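Side-chain contacts in protein arginine N-methyltransferase SFM1 (Saccharomyces cerevisiae, PDB 5C74), which uses S-adenosyl-L-methionine to monomethylate a single arginine of ribosomal protein S3, acting as a protein arginine methyltransferase of the SPOUT class: residues A[60-65]-A[125-130]; A[82-87]-A[119-124]; A[102-107]-A[141-146]. One frame throughout, in Å; residues are numbered along the deposited sequence.

Contact 1: A[60-65]-A[125-130]; sequences KDLKGI and PNLLIS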
loop_
_atom_site.group_PDB
_atom_site.type_symbol
_atom_site.label_atom_id
_atom_site.label_comp_id
_atom_site.label_asym_id
_atom_site.label_seq_id
_atom_site.Cartn_x
_atom_site.Cartn_y
_atom_site.Cartn_z
ATOM N N LYS A 60 -1.536 6.241 -17.722
ATOM C CA LYS A 60 -2.671 6.441 -18.632
ATOM C C LYS A 60 -3.849 5.553 -18.237
ATOM O O LYS A 60 -3.656 4.536 -17.577
ATOM C CB LYS A 60 -2.271 6.131 -20.075
ATOM C CG LYS A 60 -1.137 7.002 -20.616
ATOM C CD LYS A 60 -0.913 6.712 -22.090
ATOM C CE LYS A 60 0.283 7.485 -22.632
ATOM N NZ LYS A 60 1.576 7.133 -21.954
ATOM N N ASP A 61 -5.062 5.892 -18.666
ATOM C CA ASP A 61 -6.172 4.998 -18.365
ATOM C C ASP A 61 -6.194 3.849 -19.369
ATOM O O ASP A 61 -5.306 3.738 -20.225
ATOM C CB ASP A 61 -7.518 5.747 -18.327
ATOM C CG ASP A 61 -8.001 6.234 -19.698
ATOM O OD1 ASP A 61 -7.500 5.801 -20.762
ATOM O OD2 ASP A 61 -8.934 7.064 -19.700
ATOM N N LEU A 62 -7.214 3.006 -19.283
ATOM C CA LEU A 62 -7.198 1.756 -20.039
ATOM C C LEU A 62 -7.159 1.999 -21.545
ATOM O O LEU A 62 -6.671 1.157 -22.303
ATOM C CB LEU A 62 -8.406 0.880 -19.660
ATOM C CG LEU A 62 -9.814 1.261 -20.139
ATOM C CD1 LEU A 62 -10.787 0.136 -19.809
ATOM C CD2 LEU A 62 -10.326 2.572 -19.554
ATOM N N LYS A 63 -7.640 3.156 -21.983
ATOM C CA LYS A 63 -7.645 3.468 -23.408
ATOM C C LYS A 63 -6.285 3.968 -23.897
ATOM O O LYS A 63 -6.102 4.208 -25.086
ATOM C CB LYS A 63 -8.738 4.489 -23.724
ATOM C CG LYS A 63 -10.125 3.844 -23.853
ATOM C CD LYS A 63 -10.233 3.032 -25.151
ATOM C CE LYS A 63 -10.452 3.955 -26.346
ATOM N NZ LYS A 63 -10.446 3.214 -27.636
ATOM N N GLY A 64 -5.324 4.102 -22.984
ATOM C CA GLY A 64 -3.963 4.477 -23.365
ATOM C C GLY A 64 -2.998 3.297 -23.326
ATOM O O GLY A 64 -1.814 3.415 -23.638
ATOM N N ILE A 65 -3.517 2.136 -22.957
ATOM C CA ILE A 65 -2.689 0.949 -22.795
ATOM C C ILE A 65 -2.050 0.486 -24.110
ATOM O O ILE A 65 -0.877 0.091 -24.137
ATOM C CB ILE A 65 -3.540 -0.206 -22.184
ATOM C CG1 ILE A 65 -3.750 0.038 -20.689
ATOM C CG2 ILE A 65 -2.899 -1.551 -22.431
ATOM C CD1 ILE A 65 -4.663 -1.033 -20.046
ATOM N N PRO A 125 -18.437 5.471 -23.823
ATOM C CA PRO A 125 -19.747 4.811 -23.790
ATOM C C PRO A 125 -19.868 3.604 -24.729
ATOM O O PRO A 125 -20.709 2.748 -24.470
ATOM C CB PRO A 125 -20.716 5.936 -24.186
ATOM C CG PRO A 125 -19.882 6.972 -24.845
ATOM C CD PRO A 125 -18.537 6.890 -24.199
ATOM N N ASN A 126 -19.041 3.525 -25.767
ATOM C CA ASN A 126 -19.050 2.371 -26.675
ATOM C C ASN A 126 -18.195 1.193 -26.205
ATOM O O ASN A 126 -18.238 0.104 -26.783
ATOM C CB ASN A 126 -18.554 2.792 -28.055
ATOM C CG ASN A 126 -19.423 3.842 -28.688
ATOM O OD1 ASN A 126 -20.644 3.824 -28.540
ATOM N ND2 ASN A 126 -18.801 4.770 -29.409
ATOM N N LEU A 127 -17.398 1.409 -25.170
ATOM C CA LEU A 127 -16.307 0.471 -24.879
ATOM C C LEU A 127 -16.670 -0.760 -24.035
ATOM O O LEU A 127 -16.306 -1.888 -24.379
ATOM C CB LEU A 127 -15.175 1.228 -24.178
ATOM C CG LEU A 127 -13.955 0.402 -23.795
ATOM C CD1 LEU A 127 -13.292 -0.165 -25.035
ATOM C CD2 LEU A 127 -12.970 1.264 -22.974
ATOM N N LEU A 128 -17.368 -0.546 -22.923
ATOM C CA LEU A 128 -17.447 -1.566 -21.877
ATOM C C LEU A 128 -18.788 -2.294 -21.796
ATOM O O LEU A 128 -19.841 -1.717 -22.058
ATOM C CB LEU A 128 -17.161 -0.927 -20.514
ATOM C CG LEU A 128 -15.839 -0.168 -20.465
ATOM C CD1 LEU A 128 -15.862 0.847 -19.346
ATOM C CD2 LEU A 128 -14.720 -1.154 -20.270
ATOM N N ILE A 129 -18.721 -3.562 -21.406
ATOM C CA ILE A 129 -19.902 -4.373 -21.109
ATOM C C ILE A 129 -19.771 -4.912 -19.688
ATOM O O ILE A 129 -18.774 -5.548 -19.351
ATOM C CB ILE A 129 -20.050 -5.554 -22.106
ATOM C CG1 ILE A 129 -20.133 -5.045 -23.550
ATOM C CG2 ILE A 129 -21.273 -6.411 -21.753
ATOM C CD1 ILE A 129 -21.415 -4.321 -23.872
ATOM N N SER A 130 -20.766 -4.646 -18.847
ATOM C CA SER A 130 -20.729 -5.074 -17.455
ATOM C C SER A 130 -21.007 -6.571 -17.278
ATOM O O SER A 130 -21.890 -7.129 -17.936
ATOM C CB SER A 130 -21.756 -4.279 -16.634
ATOM O OG SER A 130 -21.376 -2.921 -16.484
#
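The turn that presents L62 and K63 to L127 is closed by the backbone N of G64, which donates to D61 O over 2.8 Å. A second clasp comes from the side chain of D61: its OD1 takes the backbone N of K63 at 2.9 Å, an Asx turn in which the N-H arrives from above the carboxylate plane, about 45° out of it. The other oxygen, OD2, bonds to the hydroxyl of Y124, so both carboxylate oxygens are held, which probably limits the group's rotation.

From this turn two side chains go across, and neither makes a polar bond there. L62, with its CG set between the backbone N and the carbonyl carbon (chi1 73°), meets L127 tip to tip, its CD1 lying 4.0 Å from L127 CD2. The same L62 CD1 comes within 4.2 Å of L128 CD2, where the two leucines run at a slant to each other. K63 passes L127 in the opposite direction. Its chain bends at chi2 and again at chi3, which curls the aliphatic part round the leucine methyl, and K63 CD approaches L127 CD2 to 3.9 Å. The three leucines are buried, while K63 lies on the solvent side.

L120 of helix 116-123 and V80 of the adjoining strand add to the same apolar cluster. Here a loop leaving one edge strand of the sheet, 56-57, folds against the residues that lead into the opposite edge strand, 128-131, in the six-stranded parallel alpha/beta domain of a SPOUT methyltransferase.

Contact 2: A[82-87]-A[119-124]; sequences LLDPRA and ELKTAY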
loop_
_atom_site.group_PDB
_atom_site.type_symbol
_atom_site.label_atom_id
_atom_site.label_comp_id
_atom_site.label_asym_id
_atom_site.label_seq_id
_atom_site.Cartn_x
_atom_site.Cartn_y
_atom_site.Cartn_z
ATOM N N LEU A 82 -16.302 -5.188 -17.972
ATOM C CA LEU A 82 -16.048 -4.497 -16.717
ATOM C C LEU A 82 -16.681 -5.283 -15.574
ATOM O O LEU A 82 -17.876 -5.561 -15.605
ATOM C CB LEU A 82 -16.604 -3.073 -16.758
ATOM C CG LEU A 82 -16.529 -2.289 -15.445
ATOM C CD1 LEU A 82 -15.068 -1.888 -15.118
ATOM C CD2 LEU A 82 -17.423 -1.063 -15.531
ATOM N N LEU A 83 -15.880 -5.674 -14.587
ATOM C CA LEU A 83 -16.443 -6.253 -13.365
ATOM C C LEU A 83 -17.372 -5.232 -12.746
ATOM O O LEU A 83 -16.971 -4.103 -12.465
ATOM C CB LEU A 83 -15.363 -6.639 -12.353
ATOM C CG LEU A 83 -15.961 -7.154 -11.030
ATOM C CD1 LEU A 83 -16.735 -8.458 -11.274
ATOM C CD2 LEU A 83 -14.898 -7.345 -9.951
ATOM N N ASP A 84 -18.620 -5.618 -12.540
ATOM C CA ASP A 84 -19.615 -4.655 -12.097
ATOM C C ASP A 84 -20.518 -5.323 -11.052
ATOM O O ASP A 84 -21.378 -6.121 -11.400
ATOM C CB ASP A 84 -20.420 -4.156 -13.303
ATOM C CG ASP A 84 -21.385 -3.021 -12.965
ATOM O OD1 ASP A 84 -21.551 -2.673 -11.773
ATOM O OD2 ASP A 84 -22.004 -2.489 -13.915
ATOM N N PRO A 85 -20.317 -4.997 -9.768
ATOM C CA PRO A 85 -21.158 -5.589 -8.714
ATOM C C PRO A 85 -22.627 -5.163 -8.793
ATOM O O PRO A 85 -23.474 -5.807 -8.165
ATOM C CB PRO A 85 -20.511 -5.082 -7.418
ATOM C CG PRO A 85 -19.741 -3.860 -7.818
ATOM C CD PRO A 85 -19.269 -4.116 -9.224
ATOM N N ARG A 86 -22.935 -4.119 -9.562
ATOM C CA ARG A 86 -24.324 -3.680 -9.716
ATOM C C ARG A 86 -25.016 -4.353 -10.901
ATOM O O ARG A 86 -26.217 -4.165 -11.123
ATOM C CB ARG A 86 -24.382 -2.156 -9.866
ATOM C CG ARG A 86 -23.742 -1.387 -8.717
ATOM C CD ARG A 86 -24.699 -1.179 -7.548
ATOM N NE ARG A 86 -25.071 -2.439 -6.914
ATOM C CZ ARG A 86 -24.317 -3.088 -6.032
ATOM N NH1 ARG A 86 -23.145 -2.589 -5.662
ATOM N NH2 ARG A 86 -24.738 -4.235 -5.511
ATOM N N ALA A 87 -24.257 -5.122 -11.679
ATOM C CA ALA A 87 -24.824 -5.840 -12.819
ATOM C C ALA A 87 -25.541 -7.086 -12.325
ATOM O O ALA A 87 -25.327 -7.507 -11.192
ATOM C CB ALA A 87 -23.730 -6.211 -13.825
ATOM N N GLU A 119 -18.155 6.725 -14.326
ATOM C CA GLU A 119 -17.101 7.551 -14.902
ATOM C C GLU A 119 -16.513 6.914 -16.162
ATOM O O GLU A 119 -16.353 7.580 -17.189
ATOM C CB GLU A 119 -15.988 7.791 -13.879
ATOM C CG GLU A 119 -16.399 8.720 -12.748
ATOM C CD GLU A 119 -15.313 8.876 -11.683
ATOM O OE1 GLU A 119 -14.191 8.373 -11.888
ATOM O OE2 GLU A 119 -15.594 9.508 -10.634
ATOM N N LEU A 120 -16.179 5.631 -16.070
ATOM C CA LEU A 120 -15.575 4.924 -17.204
ATOM C C LEU A 120 -16.524 4.889 -18.387
ATOM O O LEU A 120 -16.143 5.182 -19.522
ATOM C CB LEU A 120 -15.179 3.507 -16.798
ATOM C CG LEU A 120 -13.883 3.364 -15.996
ATOM C CD1 LEU A 120 -13.761 1.973 -15.393
ATOM C CD2 LEU A 120 -12.684 3.655 -16.891
ATOM N N LYS A 121 -17.775 4.523 -18.119
ATOM C CA LYS A 121 -18.766 4.403 -19.187
ATOM C C LYS A 121 -19.134 5.746 -19.803
ATOM O O LYS A 121 -19.407 5.845 -21.002
ATOM C CB LYS A 121 -20.019 3.711 -18.653
ATOM C CG LYS A 121 -19.787 2.236 -18.398
ATOM C CD LYS A 121 -21.080 1.541 -18.061
ATOM C CE LYS A 121 -20.838 0.061 -17.771
ATOM N NZ LYS A 121 -22.126 -0.678 -17.756
ATOM N N THR A 122 -19.133 6.792 -18.990
ATOM C CA THR A 122 -19.386 8.121 -19.511
ATOM C C THR A 122 -18.218 8.586 -20.397
ATOM O O THR A 122 -18.423 9.262 -21.416
ATOM C CB THR A 122 -19.611 9.139 -18.365
ATOM O OG1 THR A 122 -20.763 8.739 -17.600
ATOM C CG2 THR A 122 -19.836 10.539 -18.920
ATOM N N ALA A 123 -16.996 8.234 -20.011
ATOM C CA ALA A 123 -15.835 8.603 -20.820
ATOM C C ALA A 123 -15.800 7.827 -22.135
ATOM O O ALA A 123 -15.470 8.384 -23.182
ATOM C CB ALA A 123 -14.550 8.379 -20.046
ATOM N N TYR A 124 -16.159 6.547 -22.068
ATOM C CA TYR A 124 -16.068 5.634 -23.215
ATOM C C TYR A 124 -17.350 4.815 -23.378
ATOM O O TYR A 124 -17.358 3.609 -23.112
ATOM C CB TYR A 124 -14.860 4.707 -23.043
ATOM C CG TYR A 124 -13.577 5.467 -22.758
ATOM C CD1 TYR A 124 -13.047 6.335 -23.705
ATOM C CD2 TYR A 124 -12.900 5.320 -21.547
ATOM C CE1 TYR A 124 -11.877 7.047 -23.452
ATOM C CE2 TYR A 124 -11.718 6.024 -21.291
ATOM C CZ TYR A 124 -11.219 6.885 -22.246
ATOM O OH TYR A 124 -10.051 7.590 -22.015
#
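L82 and K121 meet inside a beta-alpha-beta crossover: helix 116-123 links the parallel strands 101-104 and 128-131 and passes over strand 80-83, which lies between them in the sheet. L82 turns its CG anti to the backbone N (chi1 174°), sending both methyls up to the helix. L120 has the other common setting, with CG anti to the carbonyl carbon, and the two leucines slant across one another with only one close pair, L82 CD1 to L120 CD1 at 4.1 Å.

The second methyl of L82 serves the lysine. Beyond CB, K121 is stretched out with every torsion near 180°, so its methylene chain can run past the leucine and carry the ammonium on toward the end of the strand; K121 CE is 4.2 Å from L82 CD2. The polar end then reaches S130 OG on strand 128-131, which also bonds to D84 OD2. The serine hydroxyl thus stands between the opposite charges, and K121 NZ stays 4.2 Å from D84 OD2, too far for a salt bridge although the attraction probably still counts.

D84 is buried, and its carboxylate is used at both oxygens. Where the chain leaves the strand in a type I turn from D84 to A87, the side chain closes an Asx turn: R86 N donates to D84 OD1 at 3.0 Å, approaching from above the carboxylate plane.

Contact 3: A[102-107]-A[141-146]; sequences FVFGGI and DTAIRT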
loop_
_atom_site.group_PDB
_atom_site.type_symbol
_atom_site.label_atom_id
_atom_site.label_comp_id
_atom_site.label_asym_id
_atom_site.label_seq_id
_atom_site.Cartn_x
_atom_site.Cartn_y
_atom_site.Cartn_z
ATOM N N PHE A 102 -10.633 -7.863 -19.336
ATOM C CA PHE A 102 -11.502 -7.854 -18.164
ATOM C C PHE A 102 -10.943 -6.783 -17.242
ATOM O O PHE A 102 -9.763 -6.817 -16.904
ATOM C CB PHE A 102 -11.504 -9.221 -17.473
ATOM C CG PHE A 102 -12.535 -9.348 -16.384
ATOM C CD1 PHE A 102 -12.241 -8.969 -15.082
ATOM C CD2 PHE A 102 -13.792 -9.856 -16.661
ATOM C CE1 PHE A 102 -13.186 -9.097 -14.075
ATOM C CE2 PHE A 102 -14.743 -9.986 -15.646
ATOM C CZ PHE A 102 -14.435 -9.604 -14.362
ATOM N N VAL A 103 -11.784 -5.829 -16.864
ATOM C CA VAL A 103 -11.320 -4.627 -16.165
ATOM C C VAL A 103 -11.815 -4.561 -14.718
ATOM O O VAL A 103 -12.989 -4.770 -14.453
ATOM C CB VAL A 103 -11.793 -3.368 -16.900
ATOM C CG1 VAL A 103 -11.388 -2.116 -16.140
ATOM C CG2 VAL A 103 -11.234 -3.352 -18.332
ATOM N N PHE A 104 -10.901 -4.289 -13.793
ATOM C CA PHE A 104 -11.250 -4.000 -12.406
ATOM C C PHE A 104 -11.197 -2.506 -12.241
ATOM O O PHE A 104 -10.114 -1.910 -12.309
ATOM C CB PHE A 104 -10.292 -4.674 -11.426
ATOM C CG PHE A 104 -10.393 -6.163 -11.425
ATOM C CD1 PHE A 104 -9.755 -6.911 -12.407
ATOM C CD2 PHE A 104 -11.136 -6.816 -10.454
ATOM C CE1 PHE A 104 -9.853 -8.288 -12.418
ATOM C CE2 PHE A 104 -11.236 -8.190 -10.453
ATOM C CZ PHE A 104 -10.595 -8.928 -11.432
ATOM N N GLY A 105 -12.363 -1.900 -12.060
ATOM C CA GLY A 105 -12.468 -0.464 -11.891
ATOM C C GLY A 105 -11.786 -0.027 -10.610
ATOM O O GLY A 105 -11.684 -0.794 -9.651
ATOM N N GLY A 106 -11.314 1.210 -10.585
ATOM C CA GLY A 106 -10.598 1.700 -9.423
ATOM C C GLY A 106 -11.551 1.805 -8.245
ATOM O O GLY A 106 -12.730 2.077 -8.432
ATOM N N ILE A 107 -11.041 1.562 -7.047
ATOM C CA ILE A 107 -11.812 1.778 -5.824
ATOM C C ILE A 107 -11.298 3.054 -5.180
ATOM O O ILE A 107 -10.132 3.150 -4.814
ATOM C CB ILE A 107 -11.700 0.595 -4.841
ATOM C CG1 ILE A 107 -12.346 -0.659 -5.435
ATOM C CG2 ILE A 107 -12.347 0.939 -3.505
ATOM C CD1 ILE A 107 -11.352 -1.637 -6.013
ATOM N N ASP A 141 -7.133 -11.290 -6.836
ATOM C CA ASP A 141 -6.522 -12.515 -7.361
ATOM C C ASP A 141 -7.532 -13.658 -7.464
ATOM O O ASP A 141 -7.455 -14.471 -8.386
ATOM C CB ASP A 141 -5.337 -12.946 -6.510
ATOM C CG ASP A 141 -5.734 -13.284 -5.103
ATOM O OD1 ASP A 141 -6.181 -12.362 -4.390
ATOM O OD2 ASP A 141 -5.590 -14.462 -4.711
ATOM N N THR A 142 -8.483 -13.713 -6.538
ATOM C CA THR A 142 -9.547 -14.727 -6.603
ATOM C C THR A 142 -10.466 -14.470 -7.812
ATOM O O THR A 142 -10.866 -15.409 -8.526
ATOM C CB THR A 142 -10.400 -14.750 -5.322
ATOM O OG1 THR A 142 -9.600 -15.197 -4.218
ATOM C CG2 THR A 142 -11.567 -15.718 -5.501
ATOM N N ALA A 143 -10.791 -13.197 -8.041
ATOM C CA ALA A 143 -11.661 -12.820 -9.152
ATOM C C ALA A 143 -11.013 -13.209 -10.473
ATOM O O ALA A 143 -11.689 -13.692 -11.385
ATOM C CB ALA A 143 -11.967 -11.326 -9.137
ATOM N N ILE A 144 -9.707 -12.992 -10.569
ATOM C CA ILE A 144 -8.978 -13.347 -11.774
ATOM C C ILE A 144 -8.911 -14.864 -11.918
ATOM O O ILE A 144 -9.115 -15.382 -13.012
ATOM C CB ILE A 144 -7.577 -12.712 -11.787
ATOM C CG1 ILE A 144 -7.750 -11.197 -11.973
ATOM C CG2 ILE A 144 -6.704 -13.329 -12.914
ATOM C CD1 ILE A 144 -6.470 -10.408 -12.059
ATOM N N ARG A 145 -8.682 -15.591 -10.822
ATOM C CA ARG A 145 -8.695 -17.054 -10.926
ATOM C C ARG A 145 -10.065 -17.534 -11.402
ATOM O O ARG A 145 -10.173 -18.425 -12.246
ATOM C CB ARG A 145 -8.353 -17.723 -9.588
ATOM C CG ARG A 145 -8.463 -19.237 -9.625
ATOM C CD ARG A 145 -7.867 -19.861 -8.372
ATOM N NE ARG A 145 -6.429 -19.692 -8.373
ATOM C CZ ARG A 145 -5.601 -20.530 -8.985
ATOM N NH1 ARG A 145 -6.082 -21.602 -9.610
ATOM N NH2 ARG A 145 -4.302 -20.307 -8.957
ATOM N N THR A 146 -11.108 -16.940 -10.845
ATOM C CA THR A 146 -12.464 -17.316 -11.192
ATOM C C THR A 146 -12.730 -17.044 -12.659
ATOM O O THR A 146 -13.320 -17.871 -13.351
ATOM C CB THR A 146 -13.492 -16.567 -10.331
ATOM O OG1 THR A 146 -13.317 -16.936 -8.950
ATOM C CG2 THR A 146 -14.911 -16.917 -10.782
#
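F104, at the end of strand 101-104, drives its ring against A143 and I144 of helix 140-151, which packs on a face of the six-stranded parallel sheet in this SPOUT-type alpha/beta fold. The far end of the ring is where the packing is tight. The methyl CB of A143 sits at the ring edge, in its plane, 3.5 Å from F104 CE2. I144 comes in at a slant, its CG1 3.6 Å from F104 CE1, and with CG1 anti to the carbonyl carbon (chi1 -70°) its CD1 also reaches that corner of the ring. A143, which has no side chain beyond CB, lets the phenyl edge come close to the helix, while F102 turns its own ring edge to F104 CE1.

Past F104 the fit ends: G105 to I107 leave the strand and turn from the helix, and exposed I107 packs instead on N171 of the second subunit. The helix, away from the ring, ties its own turns together. T142 O accepts two bonds from T146, one from the backbone N at 2.8 Å and one from OG1 at 2.9 Å, which reach it from opposite faces of the carbonyl plane.

All three contacts belong to one parallel sheet. Contacts 1 and 2 share a face, their centres about 9 Å apart, and pack together through L62 CD2 to L120 CD2 at 3.7 Å and K63 CG to Y124 CZ at 3.6 Å. Contact 3 uses the other face: F104 points to helix 140-151, whereas its neighbour V103 looks back, its CG2 3.8 Å from L62 CD1 of contact 1. Centre to centre, contact 3 is about 13 Å from contact 2 and 15 Å from contact 1. Strands 80-83 and 101-104 bind through L83 N to V103 O at 3.0 Å. No residue of these segments is a nickel ligand.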